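Local coordinates for protein phosphodiesterase (Pseudomonas aeruginosa, PDB 4G75) that acts as a colicin M-like bacteriocin, a magnesium-binding hydrolase that probably kills competing bacteria by cleaving the lipid-linked precursor of peptidoglycan, at residues A[214-219]-A[234-239]. Numbering follows the deposited sequence.
With EDO (1,2-ethanediol), chain C.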
loop_
_atom_site.group_PDB
_atom_site.type_symbol
_atom_site.label_atom_id
_atom_site.label_comp_id
_atom_site.label_asym_id
_atom_site.label_seq_id
_atom_site.Cartn_x
_atom_site.Cartn_y
_atom_site.Cartn_z
ATOM N N ILE A 214 -5.894 6.386 10.899
ATOM C CA ILE A 214 -5.664 5.343 11.887
ATOM C C ILE A 214 -5.819 5.966 13.262
ATOM O O ILE A 214 -5.957 7.173 13.376
ATOM C CB ILE A 214 -4.267 4.732 11.749
ATOM C CG1 ILE A 214 -3.189 5.805 11.941
ATOM C CG2 ILE A 214 -4.117 4.074 10.376
ATOM C CD1 ILE A 214 -1.769 5.266 11.884
ATOM N N THR A 215 -5.812 5.141 14.299
ATOM C CA THR A 215 -5.853 5.664 15.657
ATOM C C THR A 215 -4.483 5.471 16.279
ATOM O O THR A 215 -3.968 4.354 16.327
ATOM C CB THR A 215 -6.915 4.940 16.511
ATOM O OG1 THR A 215 -8.200 5.043 15.879
ATOM C CG2 THR A 215 -6.989 5.550 17.908
ATOM N N LEU A 216 -3.886 6.569 16.734
ATOM C CA LEU A 216 -2.610 6.497 17.429
ATOM C C LEU A 216 -2.840 6.411 18.929
ATOM O O LEU A 216 -3.903 6.793 19.432
ATOM C CB LEU A 216 -1.737 7.717 17.113
ATOM C CG LEU A 216 -1.351 7.957 15.650
ATOM C CD1 LEU A 216 -0.477 9.202 15.550
ATOM C CD2 LEU A 216 -0.633 6.737 15.080
ATOM N N ARG A 217 -1.840 5.894 19.629
ATOM C CA ARG A 217 -1.825 5.907 21.085
ATOM C C ARG A 217 -0.548 6.580 21.549
ATOM O O ARG A 217 0.554 6.171 21.166
ATOM C CB ARG A 217 -1.876 4.479 21.628
ATOM C CG ARG A 217 -2.061 4.412 23.134
ATOM C CD ARG A 217 -2.132 2.973 23.610
ATOM N NE ARG A 217 -2.483 2.906 25.023
ATOM C CZ ARG A 217 -2.782 1.784 25.668
ATOM N NH1 ARG A 217 -2.773 0.625 25.024
ATOM N NH2 ARG A 217 -3.091 1.821 26.959
ATOM N N ILE A 218 -0.702 7.617 22.367
ATOM C CA ILE A 218 0.430 8.358 22.907
ATOM C C ILE A 218 0.584 7.981 24.366
ATOM O O ILE A 218 -0.310 8.235 25.177
ATOM C CB ILE A 218 0.238 9.876 22.771
ATOM C CG1 ILE A 218 0.371 10.300 21.306
ATOM C CG2 ILE A 218 1.304 10.632 23.575
ATOM C CD1 ILE A 218 -0.772 9.895 20.434
ATOM N N VAL A 219 1.716 7.372 24.700
ATOM C CA VAL A 219 1.934 6.880 26.056
ATOM C C VAL A 219 3.330 7.229 26.556
ATOM O O VAL A 219 4.317 7.065 25.844
ATOM C CB VAL A 219 1.722 5.355 26.139
ATOM C CG1 VAL A 219 2.689 4.633 25.215
ATOM C CG2 VAL A 219 1.876 4.870 27.572
ATOM N N GLY A 234 8.139 9.372 25.888
ATOM C CA GLY A 234 7.279 8.226 25.703
ATOM C C GLY A 234 7.337 7.762 24.274
ATOM O O GLY A 234 8.382 7.838 23.630
ATOM N N GLU A 235 6.211 7.283 23.772
ATOM C CA GLU A 235 6.182 6.781 22.409
ATOM C C GLU A 235 4.795 6.860 21.807
ATOM O O GLU A 235 3.791 7.029 22.508
ATOM C CB GLU A 235 6.712 5.347 22.353
ATOM C CG GLU A 235 5.887 4.354 23.126
ATOM C CD GLU A 235 6.574 3.007 23.256
ATOM O OE1 GLU A 235 7.819 2.959 23.206
ATOM O OE2 GLU A 235 5.864 1.997 23.412
ATOM N N ILE A 236 4.763 6.751 20.490
ATOM C CA ILE A 236 3.534 6.679 19.731
ATOM C C ILE A 236 3.390 5.254 19.211
ATOM O O ILE A 236 4.322 4.707 18.613
ATOM C CB ILE A 236 3.587 7.650 18.526
ATOM C CG1 ILE A 236 3.608 9.104 19.018
ATOM C CG2 ILE A 236 2.415 7.418 17.586
ATOM C CD1 ILE A 236 3.734 10.119 17.914
ATOM N N ARG A 237 2.244 4.641 19.483
ATOM C CA ARG A 237 1.898 3.357 18.893
ATOM C C ARG A 237 0.625 3.512 18.070
ATOM O O ARG A 237 0.052 4.594 18.003
ATOM C CB ARG A 237 1.729 2.289 19.976
ATOM C CG ARG A 237 2.944 2.164 20.886
ATOM C CD ARG A 237 3.036 0.789 21.530
ATOM N NE ARG A 237 1.982 0.567 22.514
ATOM C CZ ARG A 237 2.073 0.924 23.790
ATOM N NH1 ARG A 237 3.167 1.533 24.229
ATOM N NH2 ARG A 237 1.068 0.683 24.622
ATOM N N ALA A 238 0.190 2.430 17.435
ATOM C CA ALA A 238 -0.997 2.504 16.598
ATOM C C ALA A 238 -1.832 1.249 16.736
ATOM O O ALA A 238 -1.294 0.140 16.794
ATOM C CB ALA A 238 -0.610 2.713 15.138
ATOM N N TYR A 239 -3.147 1.434 16.755
ATOM C CA TYR A 239 -4.067 0.306 16.795
ATOM C C TYR A 239 -4.239 -0.346 15.424
ATOM O O TYR A 239 -4.053 0.296 14.385
ATOM C CB TYR A 239 -5.434 0.747 17.326
ATOM C CG TYR A 239 -5.413 1.243 18.758
ATOM C CD1 TYR A 239 -5.611 0.371 19.821
ATOM C CD2 TYR A 239 -5.194 2.583 19.043
ATOM C CE1 TYR A 239 -5.595 0.818 21.130
ATOM C CE2 TYR A 239 -5.172 3.045 20.358
ATOM C CZ TYR A 239 -5.373 2.155 21.394
ATOM O OH TYR A 239 -5.363 2.602 22.706
HETATM C C1 EDO C . -2.135 0.420 20.823
HETATM O O1 EDO C . -2.329 -0.077 22.151
HETATM C C2 EDO C . -1.256 -0.576 20.078
HETATM O O2 EDO C . -0.049 -0.751 20.829
HETATM O O HOH W 1 -6.037 2.305 13.752
#
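Arg217 and Arg237 face each other as an antiparallel hydrogen-bonded pair, with N-O distances of 2.8 Å from Arg217 N to Arg237 O and from Arg237 N to Arg217 O. Val219 and Glu235 form the next such pair, and Tyr239 N donates to Thr215 O at the other end. The apolar side is close-packed and largely buried. There Leu216 straddles Ile236 CG2 with both methyls, CD1 at 4.0 Å, while CD2 also reaches Ala238 CB; Ile218 and Ile236 lie alongside each other, CG1 to CG1. Strands 188-199 and 283-290 contribute side chains to this layer.

The other face is polar and only partly buried. Arg217, extended from CG to NE, runs past Tyr239, its CD 3.4 Å from Tyr239 OH, and forms a salt bridge through NH2 with Asp193; the tyrosine hydroxyl is hydrogen-bonded to Asn195 OD1. Arg237, in one of its two modelled conformers, bends at chi3 (-69°), which brings NH1 to the anti lone pair of Glu235 OE2 (2.9 Å) in a salt bridge. The two guanidiniums, planes 57° apart, make no bond to each other. With Arg237 so placed, a 1,2-ethanediol, probably from the crystallisation liquor, spans them, its O1 accepting from Arg217 NH1 (3.0 Å) and its O2 from Arg237 NE (2.9 Å), and sets C1 over one face of the Tyr239 ring.

This is an antiparallel beta hairpin of the colicin M domain, apolar on one face and charged on the other, whose Ile214 end adjoins the magnesium site of Val211, Glu213 and Asp241.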